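Local coordinates for metagenomic carboxyl esterase MGS0156 (Uncultured organism, PDB 5D8M), which probably hydrolyses carboxylic esters, as a serine hydrolase built on the alpha/beta-hydrolase fold, at residues F107-P112 / A303-K308; I87-V92 / V153-S158. All coordinates share one frame; numbering follows the deposited sequence. Where two conformers were deposited one is given.

Contact 1 (F107-P112 / A303-K308)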
ATOM      1  N   PHE A 107      -0.364   8.739   5.120  1.00 12.13           N
ATOM      2  CA  PHE A 107      -1.761   9.065   5.427  1.00 10.78           C
ATOM      3  C   PHE A 107      -1.928  10.199   6.422  1.00 14.07           C
ATOM      4  O   PHE A 107      -2.909  10.247   7.170  1.00 11.15           O
ATOM      5  CB  PHE A 107      -2.503   7.811   5.932  1.00 10.04           C
ATOM      6  CG  PHE A 107      -3.008   6.928   4.809  1.00 12.60           C
ATOM      7  CD1 PHE A 107      -3.968   7.403   3.934  1.00 14.74           C
ATOM      8  CD2 PHE A 107      -2.521   5.642   4.628  1.00 12.23           C
ATOM      9  CE1 PHE A 107      -4.425   6.631   2.884  1.00 14.60           C
ATOM     10  CE2 PHE A 107      -2.971   4.841   3.592  1.00 11.50           C
ATOM     11  CZ  PHE A 107      -3.935   5.321   2.724  1.00 15.44           C
ATOM     12  N   ASP A 108      -0.971  11.121   6.451  1.00 13.19           N
ATOM     13  CA  ASP A 108      -0.962  12.103   7.540  1.00 16.25           C
ATOM     14  C   ASP A 108      -2.223  12.964   7.552  1.00 18.26           C
ATOM     15  O   ASP A 108      -2.755  13.270   8.615  1.00 15.78           O
ATOM     16  CB  ASP A 108       0.267  13.012   7.449  1.00 14.41           C
ATOM     17  CG  ASP A 108       0.745  13.482   8.811  1.00 23.36           C
ATOM     18  OD1 ASP A 108       0.703  12.683   9.794  1.00 20.08           O
ATOM     19  OD2 ASP A 108       1.196  14.641   8.891  1.00 26.60           O
ATOM     20  N   ASP A 109      -2.685  13.360   6.368  1.00 16.05           N
ATOM     21  CA  ASP A 109      -3.857  14.213   6.273  1.00 17.99           C
ATOM     22  C   ASP A 109      -5.178  13.436   6.430  1.00 15.73           C
ATOM     23  O   ASP A 109      -6.247  14.039   6.490  1.00 18.30           O
ATOM     24  CB  ASP A 109      -3.838  14.978   4.945  1.00 19.00           C
ATOM     25  CG  ASP A 109      -3.750  14.058   3.698  1.00 22.61           C
ATOM     26  OD1 ASP A 109      -3.463  12.817   3.783  1.00 17.78           O
ATOM     27  OD2 ASP A 109      -3.950  14.636   2.602  1.00 24.44           O
ATOM     28  N   ALA A 110      -5.093  12.112   6.517  1.00 11.22           N
ATOM     29  CA  ALA A 110      -6.274  11.259   6.706  1.00 13.41           C
ATOM     30  C   ALA A 110      -6.551  10.866   8.166  1.00 14.43           C
ATOM     31  O   ALA A 110      -7.647  10.440   8.504  1.00 12.77           O
ATOM     32  CB  ALA A 110      -6.133   9.981   5.871  1.00 12.73           C
ATOM     33  N   ARG A 111      -5.551  10.979   9.022  1.00 18.03           N
ATOM     34  CA  ARG A 111      -5.694  10.501  10.396  1.00 15.85           C
ATOM     35  C   ARG A 111      -6.677  11.302  11.270  1.00 12.90           C
ATOM     36  O   ARG A 111      -7.384  10.682  12.065  1.00 14.42           O
ATOM     37  CB  ARG A 111      -4.313  10.426  11.045  1.00 16.00           C
ATOM     38  CG  ARG A 111      -3.425   9.403  10.291  1.00 14.25           C
ATOM     39  CD  ARG A 111      -1.996   9.443  10.784  1.00 14.02           C
ATOM     40  NE  ARG A 111      -1.897   8.960  12.161  1.00 17.13           N
ATOM     41  CZ  ARG A 111      -0.771   8.961  12.879  1.00 18.56           C
ATOM     42  NH1 ARG A 111       0.364   9.430  12.348  1.00 14.72           N
ATOM     43  NH2 ARG A 111      -0.779   8.506  14.130  1.00 18.10           N
ATOM     44  N   PRO A 112      -6.769  12.643  11.110  1.00 15.17           N
ATOM     45  CA  PRO A 112      -7.841  13.314  11.868  1.00 19.06           C
ATOM     46  C   PRO A 112      -9.248  12.772  11.549  1.00 19.24           C
ATOM     47  O   PRO A 112     -10.065  12.612  12.467  1.00 18.83           O
ATOM     48  CB  PRO A 112      -7.711  14.774  11.434  1.00 19.98           C
ATOM     49  CG  PRO A 112      -6.242  14.926  11.110  1.00 20.37           C
ATOM     50  CD  PRO A 112      -5.882  13.625  10.447  1.00 18.88           C
ATOM     51  N   ALA A 303      -1.526   7.642  -0.929  1.00  9.35           N
ATOM     52  CA  ALA A 303      -1.203   7.404   0.478  1.00 12.37           C
ATOM     53  C   ALA A 303      -0.258   8.392   1.160  1.00 11.52           C
ATOM     54  O   ALA A 303      -0.261   8.477   2.380  1.00 12.08           O
ATOM     55  CB  ALA A 303      -0.621   5.987   0.628  1.00 13.42           C
HETATM   56  N   MSE A 304       0.575   9.095   0.389  1.00 11.51           N
HETATM   57  CA  MSE A 304       1.614   9.964   0.944  1.00 13.72           C
HETATM   58  C   MSE A 304       1.363  11.408   0.549  1.00 13.39           C
HETATM   59  O   MSE A 304       1.625  11.780  -0.603  1.00 14.85           O
HETATM   60  CB  MSE A 304       3.016   9.539   0.446  1.00 18.19           C
HETATM   61  CG  MSE A 304       3.504   8.216   1.010  1.00 23.32           C
HETATM   62 SE   MSE A 304       4.302   8.448   2.764  0.64 26.68          SE
HETATM   63  CE  MSE A 304       5.997   9.286   2.286  1.00 19.95           C
ATOM     64  N   PRO A 305       0.881  12.233   1.496  1.00 14.21           N
ATOM     65  CA  PRO A 305       0.649  13.646   1.217  1.00 12.87           C
ATOM     66  C   PRO A 305       1.956  14.451   1.176  1.00 19.46           C
ATOM     67  O   PRO A 305       2.787  14.331   2.076  1.00 18.45           O
ATOM     68  CB  PRO A 305      -0.225  14.101   2.398  1.00 13.08           C
ATOM     69  CG  PRO A 305       0.178  13.180   3.536  1.00 13.01           C
ATOM     70  CD  PRO A 305       0.487  11.858   2.874  1.00 13.67           C
ATOM     71  N   PHE A 306       2.116  15.266   0.135  1.00 17.17           N
ATOM     72  CA  PHE A 306       3.196  16.236   0.050  1.00 22.95           C
ATOM     73  C   PHE A 306       2.556  17.613  -0.106  1.00 31.39           C
ATOM     74  O   PHE A 306       1.842  17.850  -1.080  1.00 37.57           O
ATOM     75  CB  PHE A 306       4.123  15.956  -1.152  1.00 22.21           C
ATOM     76  CG  PHE A 306       4.973  14.727  -1.010  1.00 19.89           C
ATOM     77  CD1 PHE A 306       4.464  13.480  -1.301  1.00 15.62           C
ATOM     78  CD2 PHE A 306       6.307  14.833  -0.615  1.00 20.30           C
ATOM     79  CE1 PHE A 306       5.256  12.344  -1.169  1.00 12.36           C
ATOM     80  CE2 PHE A 306       7.101  13.708  -0.491  1.00 18.27           C
ATOM     81  CZ  PHE A 306       6.563  12.458  -0.755  1.00 13.46           C
ATOM     82  N   SER A 307       2.810  18.534   0.811  1.00 41.39           N
ATOM     83  CA  SER A 307       2.187  19.854   0.676  1.00 53.54           C
ATOM     84  C   SER A 307       3.098  21.045   0.987  1.00 58.84           C
ATOM     85  O   SER A 307       2.711  22.198   0.772  1.00 59.38           O
ATOM     86  CB  SER A 307       0.939  19.915   1.559  1.00 61.21           C
ATOM     87  OG  SER A 307       1.110  19.140   2.733  1.00 65.26           O
ATOM     88  N   LYS A 308       4.302  20.767   1.482  1.00 62.07           N
ATOM     89  CA  LYS A 308       5.263  21.813   1.836  1.00 62.21           C
ATOM     90  C   LYS A 308       5.645  22.670   0.627  1.00 59.37           C
ATOM     91  O   LYS A 308       6.215  22.181  -0.346  1.00 58.24           O
ATOM     92  CB  LYS A 308       6.525  21.199   2.458  1.00 63.28           C
TER

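Contact 2 (I87-V92 / V153-S158)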
ATOM      1  N   ILE A  87     -10.851  -0.588  17.079  1.00 15.62           N
ATOM      2  CA  ILE A  87      -9.897  -0.910  16.018  1.00 14.66           C
ATOM      3  C   ILE A  87      -8.786   0.136  15.994  1.00 17.24           C
ATOM      4  O   ILE A  87      -9.051   1.322  16.139  1.00 16.56           O
ATOM      5  CB  ILE A  87     -10.595  -0.995  14.635  1.00 14.59           C
ATOM      6  CG1 ILE A  87     -11.469  -2.245  14.595  1.00 17.53           C
ATOM      7  CG2 ILE A  87      -9.571  -0.988  13.466  1.00 13.86           C
ATOM      8  CD1 ILE A  87     -12.237  -2.421  13.308  1.00 17.37           C
ATOM      9  N   ARG A  88      -7.549  -0.326  15.850  1.00 14.99           N
ATOM     10  CA  ARG A  88      -6.411   0.544  15.636  1.00 15.64           C
ATOM     11  C   ARG A  88      -5.775   0.237  14.286  1.00 13.82           C
ATOM     12  O   ARG A  88      -5.422  -0.900  14.003  1.00 15.40           O
ATOM     13  CB  ARG A  88      -5.366   0.390  16.750  1.00 16.36           C
ATOM     14  CG  ARG A  88      -4.090   1.191  16.475  1.00 17.08           C
ATOM     15  CD  ARG A  88      -3.114   1.055  17.642  1.00 18.83           C
ATOM     16  NE  ARG A  88      -3.697   1.515  18.898  1.00 18.11           N
ATOM     17  CZ  ARG A  88      -3.696   2.775  19.309  1.00 16.39           C
ATOM     18  NH1 ARG A  88      -3.132   3.727  18.580  1.00 14.31           N
ATOM     19  NH2 ARG A  88      -4.263   3.082  20.448  1.00 20.30           N
ATOM     20  N   LEU A  89      -5.662   1.268  13.462  1.00 11.88           N
ATOM     21  CA  LEU A  89      -4.981   1.192  12.190  1.00 13.51           C
ATOM     22  C   LEU A  89      -3.483   1.411  12.438  1.00 13.86           C
ATOM     23  O   LEU A  89      -3.069   2.460  12.933  1.00 12.55           O
ATOM     24  CB  LEU A  89      -5.536   2.239  11.220  1.00 10.50           C
ATOM     25  CG  LEU A  89      -7.061   2.301  11.091  1.00 13.91           C
ATOM     26  CD1 LEU A  89      -7.467   3.481  10.184  1.00 13.85           C
ATOM     27  CD2 LEU A  89      -7.621   0.980  10.560  1.00 12.76           C
ATOM     28  N   VAL A  90      -2.700   0.384  12.151  1.00 13.43           N
ATOM     29  CA  VAL A  90      -1.257   0.460  12.232  1.00 12.67           C
ATOM     30  C   VAL A  90      -0.720   0.714  10.828  1.00 10.37           C
ATOM     31  O   VAL A  90      -0.774  -0.158   9.960  1.00 10.75           O
ATOM     32  CB  VAL A  90      -0.664  -0.824  12.829  1.00 13.28           C
ATOM     33  CG1 VAL A  90       0.843  -0.666  12.985  1.00 12.00           C
ATOM     34  CG2 VAL A  90      -1.336  -1.106  14.204  1.00 12.67           C
ATOM     35  N   LEU A  91      -0.225   1.924  10.628  1.00 10.30           N
ATOM     36  CA  LEU A  91       0.221   2.426   9.341  1.00 10.59           C
ATOM     37  C   LEU A  91       1.699   2.106   9.124  1.00 13.61           C
ATOM     38  O   LEU A  91       2.521   2.468   9.927  1.00 14.25           O
ATOM     39  CB  LEU A  91       0.006   3.934   9.261  1.00  8.82           C
ATOM     40  CG  LEU A  91      -1.371   4.453   9.667  1.00 15.76           C
ATOM     41  CD1 LEU A  91      -1.396   6.010   9.775  1.00 13.81           C
ATOM     42  CD2 LEU A  91      -2.402   3.959   8.665  1.00 16.94           C
ATOM     43  N   VAL A  92       2.015   1.412   8.041  1.00  8.32           N
ATOM     44  CA  VAL A  92       3.383   1.049   7.750  1.00  9.47           C
ATOM     45  C   VAL A  92       3.753   1.540   6.365  1.00 11.64           C
ATOM     46  O   VAL A  92       3.193   1.057   5.369  1.00 11.17           O
ATOM     47  CB  VAL A  92       3.589  -0.476   7.819  1.00 10.00           C
ATOM     48  CG1 VAL A  92       5.045  -0.825   7.595  1.00  9.93           C
ATOM     49  CG2 VAL A  92       3.069  -1.028   9.161  1.00  8.79           C
ATOM     50  N   VAL A 153      -5.357  -3.598  12.846  1.00 14.55           N
ATOM     51  CA  VAL A 153      -5.529  -3.631  11.401  1.00 14.35           C
ATOM     52  C   VAL A 153      -4.380  -2.873  10.738  1.00 12.31           C
ATOM     53  O   VAL A 153      -4.312  -1.651  10.818  1.00 11.16           O
ATOM     54  CB  VAL A 153      -6.889  -3.023  10.981  1.00 12.35           C
ATOM     55  CG1 VAL A 153      -6.987  -2.922   9.431  1.00 10.52           C
ATOM     56  CG2 VAL A 153      -8.032  -3.859  11.552  1.00 12.81           C
ATOM     57  N   PHE A 154      -3.461  -3.595  10.104  1.00  9.32           N
ATOM     58  CA  PHE A 154      -2.376  -2.944   9.377  1.00  8.41           C
ATOM     59  C   PHE A 154      -2.933  -2.274   8.131  1.00 11.62           C
ATOM     60  O   PHE A 154      -3.765  -2.857   7.432  1.00 10.69           O
ATOM     61  CB  PHE A 154      -1.289  -3.947   8.964  1.00  9.69           C
ATOM     62  CG  PHE A 154      -0.426  -4.427  10.114  1.00  8.94           C
ATOM     63  CD1 PHE A 154       0.604  -3.640  10.593  1.00  8.61           C
ATOM     64  CD2 PHE A 154      -0.652  -5.670  10.707  1.00  9.47           C
ATOM     65  CE1 PHE A 154       1.418  -4.066  11.644  1.00 11.70           C
ATOM     66  CE2 PHE A 154       0.162  -6.108  11.762  1.00 15.34           C
ATOM     67  CZ  PHE A 154       1.206  -5.301  12.224  1.00 12.13           C
ATOM     68  N   VAL A 155      -2.487  -1.044   7.886  1.00  9.67           N
ATOM     69  CA  VAL A 155      -2.724  -0.374   6.620  1.00 10.72           C
ATOM     70  C   VAL A 155      -1.367   0.035   6.096  1.00 10.07           C
ATOM     71  O   VAL A 155      -0.667   0.833   6.725  1.00 10.59           O
ATOM     72  CB  VAL A 155      -3.635   0.850   6.762  1.00 12.37           C
ATOM     73  CG1 VAL A 155      -3.868   1.483   5.402  1.00  7.62           C
ATOM     74  CG2 VAL A 155      -4.978   0.426   7.391  1.00  8.98           C
ATOM     75  N   THR A 156      -0.972  -0.572   4.983  1.00  7.75           N
ATOM     76  CA  THR A 156       0.411  -0.546   4.553  1.00 10.38           C
ATOM     77  C   THR A 156       0.499   0.066   3.175  1.00 13.26           C
ATOM     78  O   THR A 156      -0.478   0.030   2.421  1.00 13.47           O
ATOM     79  CB  THR A 156       1.008  -1.994   4.541  1.00 11.48           C
ATOM     80  OG1 THR A 156       0.335  -2.805   3.561  1.00 12.75           O
ATOM     81  CG2 THR A 156       0.799  -2.680   5.886  1.00 12.35           C
ATOM     82  N   HIS A 157       1.666   0.619   2.838  1.00  9.21           N
ATOM     83  CA  HIS A 157       1.876   1.218   1.527  1.00  8.35           C
ATOM     84  C   HIS A 157       3.187   0.691   0.939  1.00 12.31           C
ATOM     85  O   HIS A 157       4.206   0.598   1.646  1.00  9.84           O
ATOM     86  CB  HIS A 157       1.903   2.759   1.638  1.00  9.53           C
ATOM     87  CG  HIS A 157       2.157   3.471   0.338  1.00 10.01           C
ATOM     88  ND1 HIS A 157       3.228   4.319   0.154  1.00 11.49           N
ATOM     89  CD2 HIS A 157       1.470   3.474  -0.829  1.00  9.07           C
ATOM     90  CE1 HIS A 157       3.185   4.823  -1.066  1.00 12.70           C
ATOM     91  NE2 HIS A 157       2.124   4.332  -1.682  1.00 12.00           N
ATOM     92  N   SER A 158       3.137   0.328  -0.342  1.00 15.56           N
ATOM     93  CA  SER A 158       4.348  -0.026  -1.069  0.51 19.69           C
ATOM     94  C   SER A 158       5.120  -1.177  -0.398  1.00 14.43           C
ATOM     95  O   SER A 158       4.580  -2.233  -0.103  1.00 11.83           O
ATOM     96  CB  SER A 158       5.222   1.220  -1.188  0.51 24.17           C
ATOM     97  OG  SER A 158       6.306   1.025  -2.076  0.51 30.77           O
TER

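Contact 1 (F107-P112 / A303-K308)
Phe107 holds CG anti to its own carbonyl carbon and beside its backbone N (chi1 -83°), while Asp109 takes the crowded position, with CG between the backbone N and the carbonyl carbon (chi1 56°). In Phe107, chi1 and chi2 together turn one face of the phenyl ring to Ala303. The alpha carbon Ala303 CA lies 4.2 Å from the centroid of the Phe107 ring and close to the ring normal, which meets the definition of a CH-pi contact. Ala303 CB covers the same face, 4.0 Å from Phe107 CE2. The backbones join at the same place: Phe107 N donates to Ala303 O over 2.8 Å, with an N-H...O angle of 157°, and the donor sits nearly on the C=O axis. Ala303 is therefore held twice by one residue, through its carbonyl and through its apolar atoms. In the alpha/beta-hydrolase fold, residues 107-112 run from a loop into helix 111-116, whereas the segment 303-308 is loop, following strand 290-293, so the contact joins two connections near the C-terminal end of strand 151-157. An alanine at Phe107 would remove the ring that covers Ala303 and would probably loosen the seating of both loops on the sheet, although the backbone bond could remain. Farther along 303-308, the Pro305 ring meets the turn that starts at Phe107, with Pro305 CG 3.7 Å from Asp108 N and 3.9 Å from Asp108 CB. The Asp109 carboxylate crosses this ring obliquely, OD1 lying 3.7 Å from Pro305 CG. OD1 meets ring carbons here, a van der Waals contact; the charge is paired separately, Asp109 OD2 forming a salt bridge with Arg324 NH1, and Arg324, at the start of helix 324-338, also packs against Phe107 and Pro305.

Contact 2 (I87-V92 / V153-S158)
The Phe154 ring receives Val92 CG2 at its edge, near the ring plane and 3.9 Å from Phe154 CD1. Val90 reaches the same ring obliquely, with Val90 CG1 3.7 Å from Phe154 CE1; this branch stands anti to the backbone N of Val90 (chi1 -176°). On one face of the His157 imidazole, offset toward its rim, lies Ser158 CB, and the His299 ring also meets the imidazole. His157 NE2 is satisfied by the carbonyl of His299. Between the strands the evidence for parallel pairing is five backbone hydrogen bonds, alternating in direction from Val153 N to Arg88 O at 2.9 Å to His157 N to Val92 O at 3.0 Å. These two terminal bonds run nearly along their C=O axes, whereas the three inner donors stand above the carbonyl planes. The faces differ in cover. Leu89, Leu91, Val153 and Val155 lie on the side of helix 324-338; there Leu91 CD2 rests 3.8 Å from Val155 CB, and Leu89 CD2 lies 4.1 Å from Val153 CB and 4.2 Å from Val155 CG2. Val90, Val92, Phe154 and Thr156 look to the other side, where Val164 of helix 159-170 touches Val92, Phe154 and Thr156. Thr156 OG1 bonds to Val182 O of the next strand. Ser158 follows strand 151-157, just before helix 159-170; its unusual backbone (phi 57°, psi -126°) and weak OG bond to His299 NE2 are consistent with the nucleophile elbow of an alpha/beta hydrolase.

How the contacts relate
From the N terminus the chain meets strand 87-92, then 107-112, then 153-158 and finally 303-308, so the segments alternate and the two closures cross rather than nest. Contact 2 closes a loop of 60 residues that contains 107-112; contact 1 closes one of 190 residues that contains 153-158. Their centres lie about 14 Å apart, yet they touch: Ala303 CB stands 3.6 Å from His157 CD2, Phe107 CE2 3.9 Å from Val155 CG1, and Arg111 CD 3.6 Å from Leu91 CD1. Contact 2 pairs two inner strands of the sheet, and contact 1 packs the late loop 303-308 and the entry to helix 111-116 against them.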